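Local coordinates for protein 70 kDa peptidylprolyl isomerase, putative (Plasmodium falciparum, PDB 2FBN) that is a putative FK506-binding peptidylprolyl isomerase whose C-terminal tetratricopeptide repeat domain, the part described here, probably docks the C-terminal peptide of the chaperone Hsp90, at residues N132-F137 and Y162-N167; S112-I117 and V122-K127. All coordinates share one frame; numbering follows the deposited sequence.

Interaction 1 (N132-F137 and Y162-N167); sequences NMYFGF and YELCVN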
ATOM      1  N   ASN A 132     -10.656  -7.032   9.788  1.00 17.57           N
ATOM      2  CA  ASN A 132      -9.930  -7.829  10.798  1.00 17.76           C
ATOM      3  C   ASN A 132     -10.712  -9.086  11.165  1.00 17.83           C
ATOM      4  O   ASN A 132     -10.172 -10.199  11.204  1.00 17.69           O
ATOM      5  CB  ASN A 132      -9.629  -6.998  12.042  1.00 17.98           C
ATOM      6  CG  ASN A 132      -8.341  -6.181  11.922  1.00 18.60           C
ATOM      7  OD1 ASN A 132      -7.417  -6.562  11.189  1.00 18.64           O
ATOM      8  ND2 ASN A 132      -8.272  -5.057  12.648  1.00 19.00           N
ATOM      9  N   MET A 133     -12.001  -8.895  11.428  1.00 17.58           N
ATOM     10  CA  MET A 133     -12.839 -10.006  11.877  1.00 18.95           C
ATOM     11  C   MET A 133     -12.884 -11.126  10.840  1.00 18.37           C
ATOM     12  O   MET A 133     -12.622 -12.295  11.165  1.00 19.37           O
ATOM     13  CB  MET A 133     -14.254  -9.511  12.172  1.00 18.25           C
ATOM     14  CG  MET A 133     -15.245 -10.625  12.400  1.00 18.70           C
ATOM     15  SD  MET A 133     -16.848  -9.932  12.834  1.00 20.71           S
ATOM     16  CE  MET A 133     -17.315  -9.106  11.315  1.00 23.20           C
ATOM     17  N   TYR A 134     -13.208 -10.777   9.596  1.00 18.21           N
ATOM     18  CA  TYR A 134     -13.358 -11.790   8.559  1.00 18.82           C
ATOM     19  C   TYR A 134     -12.027 -12.421   8.169  1.00 18.65           C
ATOM     20  O   TYR A 134     -12.011 -13.573   7.730  1.00 19.87           O
ATOM     21  CB  TYR A 134     -14.060 -11.224   7.334  1.00 18.55           C
ATOM     22  CG  TYR A 134     -15.547 -11.058   7.551  1.00 19.44           C
ATOM     23  CD1 TYR A 134     -16.354 -12.170   7.849  1.00 21.73           C
ATOM     24  CD2 TYR A 134     -16.146  -9.804   7.460  1.00 18.60           C
ATOM     25  CE1 TYR A 134     -17.731 -12.041   8.033  1.00 21.58           C
ATOM     26  CE2 TYR A 134     -17.532  -9.663   7.646  1.00 18.79           C
ATOM     27  CZ  TYR A 134     -18.304 -10.782   7.935  1.00 20.69           C
ATOM     28  OH  TYR A 134     -19.661 -10.642   8.123  1.00 21.62           O
ATOM     29  N   PHE A 135     -10.926 -11.699   8.358  1.00 18.20           N
ATOM     30  CA  PHE A 135      -9.611 -12.281   8.040  1.00 19.15           C
ATOM     31  C   PHE A 135      -9.089 -13.166   9.174  1.00 20.09           C
ATOM     32  O   PHE A 135      -8.172 -13.966   8.971  1.00 20.75           O
ATOM     33  CB  PHE A 135      -8.571 -11.198   7.710  1.00 19.09           C
ATOM     34  CG  PHE A 135      -7.335 -11.743   7.013  1.00 20.11           C
ATOM     35  CD1 PHE A 135      -7.422 -12.268   5.728  1.00 21.56           C
ATOM     36  CD2 PHE A 135      -6.087 -11.723   7.653  1.00 21.81           C
ATOM     37  CE1 PHE A 135      -6.256 -12.773   5.074  1.00 21.22           C
ATOM     38  CE2 PHE A 135      -4.926 -12.199   7.000  1.00 22.39           C
ATOM     39  CZ  PHE A 135      -5.026 -12.732   5.711  1.00 20.18           C
ATOM     40  N   GLY A 136      -9.670 -13.022  10.360  1.00 19.78           N
ATOM     41  CA  GLY A 136      -9.263 -13.838  11.494  1.00 20.93           C
ATOM     42  C   GLY A 136      -8.476 -13.131  12.576  1.00 20.94           C
ATOM     43  O   GLY A 136      -8.049 -13.768  13.553  1.00 21.45           O
ATOM     44  N   PHE A 137      -8.305 -11.812  12.447  1.00 20.20           N
ATOM     45  CA  PHE A 137      -7.714 -11.007  13.500  1.00 20.06           C
ATOM     46  C   PHE A 137      -8.796 -10.658  14.520  1.00 19.87           C
ATOM     47  O   PHE A 137      -9.203  -9.498  14.665  1.00 19.66           O
ATOM     48  CB  PHE A 137      -7.051  -9.750  12.931  1.00 19.95           C
ATOM     49  CG  PHE A 137      -5.768 -10.029  12.182  1.00 20.95           C
ATOM     50  CD1 PHE A 137      -4.657 -10.550  12.853  1.00 20.26           C
ATOM     51  CD2 PHE A 137      -5.677  -9.759  10.828  1.00 21.23           C
ATOM     52  CE1 PHE A 137      -3.439 -10.803  12.162  1.00 20.75           C
ATOM     53  CE2 PHE A 137      -4.464 -10.002  10.116  1.00 21.61           C
ATOM     54  CZ  PHE A 137      -3.356 -10.535  10.796  1.00 20.59           C
ATOM     55  N   TYR A 162     -20.019  -6.223  15.905  1.00 19.06           N
ATOM     56  CA  TYR A 162     -19.467  -6.552  17.222  1.00 20.72           C
ATOM     57  C   TYR A 162     -19.988  -7.893  17.768  1.00 20.58           C
ATOM     58  O   TYR A 162     -19.211  -8.727  18.228  1.00 20.76           O
ATOM     59  CB  TYR A 162     -19.718  -5.425  18.236  1.00 21.41           C
ATOM     60  CG  TYR A 162     -19.142  -5.765  19.592  1.00 23.89           C
ATOM     61  CD1 TYR A 162     -17.776  -5.586  19.857  1.00 25.56           C
ATOM     62  CD2 TYR A 162     -19.942  -6.326  20.595  1.00 25.77           C
ATOM     63  CE1 TYR A 162     -17.237  -5.931  21.096  1.00 26.15           C
ATOM     64  CE2 TYR A 162     -19.412  -6.668  21.838  1.00 27.36           C
ATOM     65  CZ  TYR A 162     -18.063  -6.461  22.082  1.00 26.05           C
ATOM     66  OH  TYR A 162     -17.543  -6.815  23.309  1.00 28.75           O
ATOM     67  N   GLU A 163     -21.302  -8.116  17.691  1.00 20.77           N
ATOM     68  CA  GLU A 163     -21.880  -9.385  18.102  1.00 21.80           C
ATOM     69  C   GLU A 163     -21.317 -10.551  17.296  1.00 21.14           C
ATOM     70  O   GLU A 163     -21.039 -11.610  17.849  1.00 21.53           O
ATOM     71  CB  GLU A 163     -23.411  -9.347  18.001  1.00 22.01           C
ATOM     72  CG  GLU A 163     -24.058  -8.351  18.962  1.00 24.88           C
ATOM     73  CD  GLU A 163     -23.826  -8.707  20.426  1.00 30.07           C
ATOM     74  OE1 GLU A 163     -23.651  -9.906  20.747  1.00 31.22           O
ATOM     75  OE2 GLU A 163     -23.821  -7.776  21.258  1.00 34.45           O
ATOM     76  N   LEU A 164     -21.127 -10.351  15.991  1.00 20.08           N
ATOM     77  CA  LEU A 164     -20.596 -11.440  15.173  1.00 20.17           C
ATOM     78  C   LEU A 164     -19.146 -11.700  15.623  1.00 20.65           C
ATOM     79  O   LEU A 164     -18.737 -12.843  15.797  1.00 19.95           O
ATOM     80  CB  LEU A 164     -20.652 -11.073  13.686  1.00 19.79           C
ATOM     81  CG  LEU A 164     -20.074 -12.098  12.698  1.00 20.13           C
ATOM     82  CD1 LEU A 164     -20.702 -13.476  12.869  1.00 20.36           C
ATOM     83  CD2 LEU A 164     -20.243 -11.601  11.267  1.00 20.58           C
ATOM     84  N   CYS A 165     -18.400 -10.620  15.834  1.00 21.26           N
ATOM     85  CA  CYS A 165     -17.010 -10.749  16.277  1.00 21.84           C
ATOM     86  C   CYS A 165     -16.906 -11.579  17.552  1.00 22.11           C
ATOM     87  O   CYS A 165     -16.118 -12.517  17.629  1.00 22.53           O
ATOM     88  CB  CYS A 165     -16.368  -9.385  16.482  1.00 21.46           C
ATOM     89  SG  CYS A 165     -14.558  -9.560  16.610  1.00 22.72           S
ATOM     90  N   VAL A 166     -17.724 -11.239  18.546  1.00 22.66           N
ATOM     91  CA  VAL A 166     -17.714 -11.944  19.840  1.00 23.89           C
ATOM     92  C   VAL A 166     -18.121 -13.418  19.675  1.00 23.62           C
ATOM     93  O   VAL A 166     -17.529 -14.315  20.289  1.00 24.24           O
ATOM     94  CB  VAL A 166     -18.607 -11.189  20.867  1.00 24.20           C
ATOM     95  CG1 VAL A 166     -18.820 -12.009  22.141  1.00 26.27           C
ATOM     96  CG2 VAL A 166     -17.980  -9.844  21.198  1.00 26.38           C
ATOM     97  N   ASN A 167     -19.108 -13.657  18.812  1.00 23.31           N
ATOM     98  CA  ASN A 167     -19.531 -15.018  18.464  1.00 23.97           C
ATOM     99  C   ASN A 167     -18.369 -15.826  17.875  1.00 23.90           C
ATOM    100  O   ASN A 167     -18.099 -16.944  18.297  1.00 24.10           O
ATOM    101  CB  ASN A 167     -20.718 -14.962  17.492  1.00 24.44           C
ATOM    102  CG  ASN A 167     -21.227 -16.330  17.089  1.00 27.22           C
ATOM    103  OD1 ASN A 167     -20.658 -16.976  16.216  1.00 28.10           O
ATOM    104  ND2 ASN A 167     -22.332 -16.766  17.706  1.00 28.05           N
TER

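Interaction 2 (S112-I117 and V122-K127); sequences SKVLKI and VKALYK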
ATOM      1  N   SER A 112      -6.763   1.406   7.855  1.00 17.72           N
ATOM      2  CA  SER A 112      -5.661   1.795   8.758  1.00 19.06           C
ATOM      3  C   SER A 112      -5.046   3.134   8.327  1.00 19.37           C
ATOM      4  O   SER A 112      -4.662   3.967   9.170  1.00 19.92           O
ATOM      5  CB  SER A 112      -4.599   0.690   8.842  1.00 18.70           C
ATOM      6  OG  SER A 112      -5.142  -0.484   9.442  1.00 21.47           O
ATOM      7  N   LYS A 113      -4.986   3.352   7.014  1.00 19.32           N
ATOM      8  CA  LYS A 113      -4.492   4.616   6.474  1.00 19.82           C
ATOM      9  C   LYS A 113      -5.359   5.809   6.859  1.00 20.44           C
ATOM     10  O   LYS A 113      -4.835   6.906   7.096  1.00 21.30           O
ATOM     11  CB  LYS A 113      -4.314   4.536   4.959  1.00 20.00           C
ATOM     12  CG  LYS A 113      -3.087   3.759   4.551  1.00 20.96           C
ATOM     13  CD  LYS A 113      -3.038   3.571   3.060  1.00 23.94           C
ATOM     14  CE  LYS A 113      -1.738   2.872   2.695  1.00 27.04           C
ATOM     15  NZ  LYS A 113      -1.665   2.658   1.251  1.00 30.36           N
ATOM     16  N   VAL A 114      -6.674   5.605   6.904  1.00 20.05           N
ATOM     17  CA  VAL A 114      -7.577   6.662   7.361  1.00 20.36           C
ATOM     18  C   VAL A 114      -7.240   7.020   8.807  1.00 21.14           C
ATOM     19  O   VAL A 114      -7.161   8.200   9.146  1.00 21.25           O
ATOM     20  CB  VAL A 114      -9.062   6.271   7.270  1.00 20.65           C
ATOM     21  CG1 VAL A 114      -9.942   7.401   7.807  1.00 19.50           C
ATOM     22  CG2 VAL A 114      -9.442   5.956   5.833  1.00 21.16           C
ATOM     23  N   LEU A 115      -7.059   5.991   9.634  1.00 21.40           N
ATOM     24  CA  LEU A 115      -6.821   6.163  11.064  1.00 23.02           C
ATOM     25  C   LEU A 115      -5.509   6.863  11.380  1.00 24.67           C
ATOM     26  O   LEU A 115      -5.420   7.594  12.375  1.00 24.38           O
ATOM     27  CB  LEU A 115      -6.942   4.823  11.788  1.00 22.91           C
ATOM     28  CG  LEU A 115      -8.384   4.306  11.844  1.00 22.53           C
ATOM     29  CD1 LEU A 115      -8.417   2.876  12.374  1.00 23.77           C
ATOM     30  CD2 LEU A 115      -9.322   5.250  12.642  1.00 24.38           C
ATOM     31  N   LYS A 116      -4.509   6.659  10.527  1.00 25.76           N
ATOM     32  CA  LYS A 116      -3.235   7.381  10.654  1.00 28.29           C
ATOM     33  C   LYS A 116      -3.436   8.881  10.447  1.00 28.29           C
ATOM     34  O   LYS A 116      -2.733   9.689  11.056  1.00 29.12           O
ATOM     35  CB  LYS A 116      -2.183   6.825   9.685  1.00 27.75           C
ATOM     36  CG  LYS A 116      -1.819   5.351   9.952  1.00 29.50           C
ATOM     37  CD  LYS A 116      -0.570   4.906   9.190  1.00 30.86           C
ATOM     38  CE  LYS A 116      -0.524   3.378   9.010  1.00 34.80           C
ATOM     39  NZ  LYS A 116      -1.291   2.914   7.787  1.00 34.12           N
ATOM     40  N   ILE A 117      -4.401   9.241   9.604  1.00 28.89           N
ATOM     41  CA  ILE A 117      -4.687  10.636   9.236  1.00 30.55           C
ATOM     42  C   ILE A 117      -5.757  11.275  10.139  1.00 31.08           C
ATOM     43  O   ILE A 117      -5.731  12.490  10.408  1.00 31.18           O
ATOM     44  CB  ILE A 117      -5.156  10.738   7.751  1.00 30.39           C
ATOM     45  CG1 ILE A 117      -4.042  10.297   6.802  1.00 31.39           C
ATOM     46  CG2 ILE A 117      -5.610  12.157   7.416  1.00 32.39           C
ATOM     47  CD1 ILE A 117      -4.506  10.090   5.333  1.00 30.71           C
ATOM     48  N   VAL A 122     -14.742   7.014  13.046  1.00 26.22           N
ATOM     49  CA  VAL A 122     -15.613   5.881  13.395  1.00 25.13           C
ATOM     50  C   VAL A 122     -15.870   4.928  12.233  1.00 23.77           C
ATOM     51  O   VAL A 122     -15.946   3.698  12.401  1.00 22.93           O
ATOM     52  CB  VAL A 122     -16.974   6.352  13.994  1.00 25.63           C
ATOM     53  CG1 VAL A 122     -17.923   5.150  14.233  1.00 26.33           C
ATOM     54  CG2 VAL A 122     -16.725   7.094  15.287  1.00 26.63           C
ATOM     55  N   LYS A 123     -16.045   5.496  11.049  1.00 23.43           N
ATOM     56  CA  LYS A 123     -16.313   4.680   9.878  1.00 24.11           C
ATOM     57  C   LYS A 123     -15.095   3.802   9.608  1.00 22.32           C
ATOM     58  O   LYS A 123     -15.235   2.623   9.285  1.00 21.61           O
ATOM     59  CB  LYS A 123     -16.638   5.569   8.673  1.00 24.21           C
ATOM     60  CG  LYS A 123     -18.028   6.236   8.762  1.00 27.81           C
ATOM     61  CD  LYS A 123     -18.296   7.162   7.556  1.00 27.91           C
ATOM     62  CE  LYS A 123     -18.014   8.637   7.857  1.00 33.39           C
ATOM     63  NZ  LYS A 123     -18.284   9.538   6.677  1.00 34.69           N
ATOM     64  N   ALA A 124     -13.904   4.378   9.754  1.00 21.15           N
ATOM     65  CA  ALA A 124     -12.665   3.603   9.517  1.00 19.98           C
ATOM     66  C   ALA A 124     -12.469   2.516  10.582  1.00 19.38           C
ATOM     67  O   ALA A 124     -12.041   1.399  10.281  1.00 18.93           O
ATOM     68  CB  ALA A 124     -11.459   4.508   9.466  1.00 19.98           C
ATOM     69  N   LEU A 125     -12.744   2.852  11.847  1.00 19.22           N
ATOM     70  CA  LEU A 125     -12.623   1.854  12.913  1.00 19.23           C
ATOM     71  C   LEU A 125     -13.560   0.682  12.609  1.00 19.00           C
ATOM     72  O   LEU A 125     -13.185  -0.496  12.743  1.00 18.90           O
ATOM     73  CB  LEU A 125     -12.979   2.477  14.270  1.00 19.85           C
ATOM     74  CG  LEU A 125     -11.867   3.187  15.045  1.00 22.50           C
ATOM     75  CD1 LEU A 125     -12.474   3.986  16.182  1.00 24.12           C
ATOM     76  CD2 LEU A 125     -10.811   2.184  15.570  1.00 25.00           C
ATOM     77  N   TYR A 126     -14.772   1.013  12.162  1.00 19.26           N
ATOM     78  CA  TYR A 126     -15.763  -0.013  11.824  1.00 19.51           C
ATOM     79  C   TYR A 126     -15.273  -0.891  10.662  1.00 18.83           C
ATOM     80  O   TYR A 126     -15.266  -2.131  10.739  1.00 19.07           O
ATOM     81  CB  TYR A 126     -17.112   0.635  11.483  1.00 20.85           C
ATOM     82  CG  TYR A 126     -18.086  -0.362  10.911  1.00 21.76           C
ATOM     83  CD1 TYR A 126     -18.607  -1.391  11.703  1.00 23.24           C
ATOM     84  CD2 TYR A 126     -18.472  -0.304   9.582  1.00 24.51           C
ATOM     85  CE1 TYR A 126     -19.495  -2.328  11.174  1.00 23.08           C
ATOM     86  CE2 TYR A 126     -19.347  -1.245   9.054  1.00 25.76           C
ATOM     87  CZ  TYR A 126     -19.852  -2.247   9.864  1.00 23.08           C
ATOM     88  OH  TYR A 126     -20.726  -3.168   9.317  1.00 26.00           O
ATOM     89  N   LYS A 127     -14.834  -0.251   9.583  1.00 18.58           N
ATOM     90  CA  LYS A 127     -14.388  -1.005   8.408  1.00 18.25           C
ATOM     91  C   LYS A 127     -13.132  -1.835   8.718  1.00 18.27           C
ATOM     92  O   LYS A 127     -12.998  -2.970   8.260  1.00 17.81           O
ATOM     93  CB  LYS A 127     -14.150  -0.055   7.237  1.00 19.07           C
ATOM     94  CG  LYS A 127     -15.442   0.642   6.802  1.00 19.71           C
ATOM     95  CD  LYS A 127     -15.166   1.793   5.828  1.00 23.18           C
ATOM     96  CE  LYS A 127     -16.438   2.628   5.569  1.00 23.50           C
ATOM     97  NZ  LYS A 127     -17.604   1.791   5.145  1.00 26.24           N
TER

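Interaction 1 (N132-F137 and Y162-N167)
Met133 reaches Leu164 and Cys165 because its chain runs out straight from helix 122-135, CG anti to the backbone N (chi1 170°) and SD anti to CA, and then turns at chi3 (67°). The straight part lays Met133 SD against the backbone of Cys165, 3.4 Å from Cys165 N and beside Cys165 CB. The bend sends Met133 CE back over one face of the Tyr134 ring, near its rim, where Met133 CE also meets Leu164 CD2 at 3.8 Å. Leu164, whose own CG is anti to its backbone N (chi1 178°), crosses both Met133 and Tyr134 at about a right angle. Leu164 CD2 lies 3.3 Å from Tyr134 OH and comes obliquely to the ring. Ala141 of helix 138-151 touches both Met133 and Cys165. Elsewhere on segment 132-137, His70 of the second subunit hydrogen-bonds Asn132 and meets Phe137 edge-to-face. Just past Met133 and Tyr134, the helix ends in a Schellman motif at Gly136. The contact joins the C-terminal end of helix 122-135 to helix 156-173 by van der Waals packing without hydrogen bonds between the segments, the thioether meeting a backbone, a methyl and an aromatic ring.

Interaction 2 (S112-I117 and V122-K127)
Ala124 CB sits against two residues of helix 104-117, Val114 and Leu115, and these three side chains form the centre of the contact. Val114 CB and Val114 CG1 each lie 3.7 Å from Ala124 CB, while Leu115 CG and Leu115 CD2 both come to Ala124 CB at 3.9 Å. Leu115 then reaches past Ala124 to Leu125. Leu115 CD1 meets Leu125 CD2 at 4.1 Å and Leu115 CD2 lies beside Leu125 CG, the two leucine side chains crossing at about a right angle. With CG placed anti to the carbonyl carbon (chi1 -70°), Leu115 spreads its two methyls over this pair of neighbours. The small Ala124 side chain lets the backbones draw close, with Val114 CA and Ala124 CA 6.3 Å apart. The segment axes approach to 8.8 Å and run roughly antiparallel, at 147°, as expected for consecutive helices joined by a short turn.

That turn also takes part in the packing. Asn121 touches Val114 and Leu115, and its OD1 accepts a hydrogen bond from the backbone N of Ala124, fixing the start of helix 122-135 beside the methyl contact. Val114 also touches Asn91 and Leu92 of helix 77-100, and Leu125 touches Lys147 and Leu151 of helix 138-151. Lys127 NZ is hydrogen-bonded to Thr96 OG1, so helix 122-135 is also tied directly to helix 77-100. The contact therefore lies at the junction of two successive tetratricopeptide repeats, where helix 104-117, in the range 88-121, packs on helix 122-135, in the range 122-155, with helix 77-100 touching Val114 and helix 138-151 touching Leu125.

From the N terminus, the chain first completes interaction 2, in which helix 104-117 turns back on the start of helix 122-135 and closes a connection of only four residues between the two repeats. Helix 122-135 then carries on to its C-terminal end, where interaction 1 opens. The loop closed by interaction 1 is longer, 24 residues, passing through helix 138-151 before helix 156-173 returns to close it. The two loops follow one another in series, neither enclosing nor crossing the other. The centres of the two contacts are about 17 Å apart, and both use helix 122-135, which is thereby held to the preceding repeat near one end and to helix 156-173 near the other.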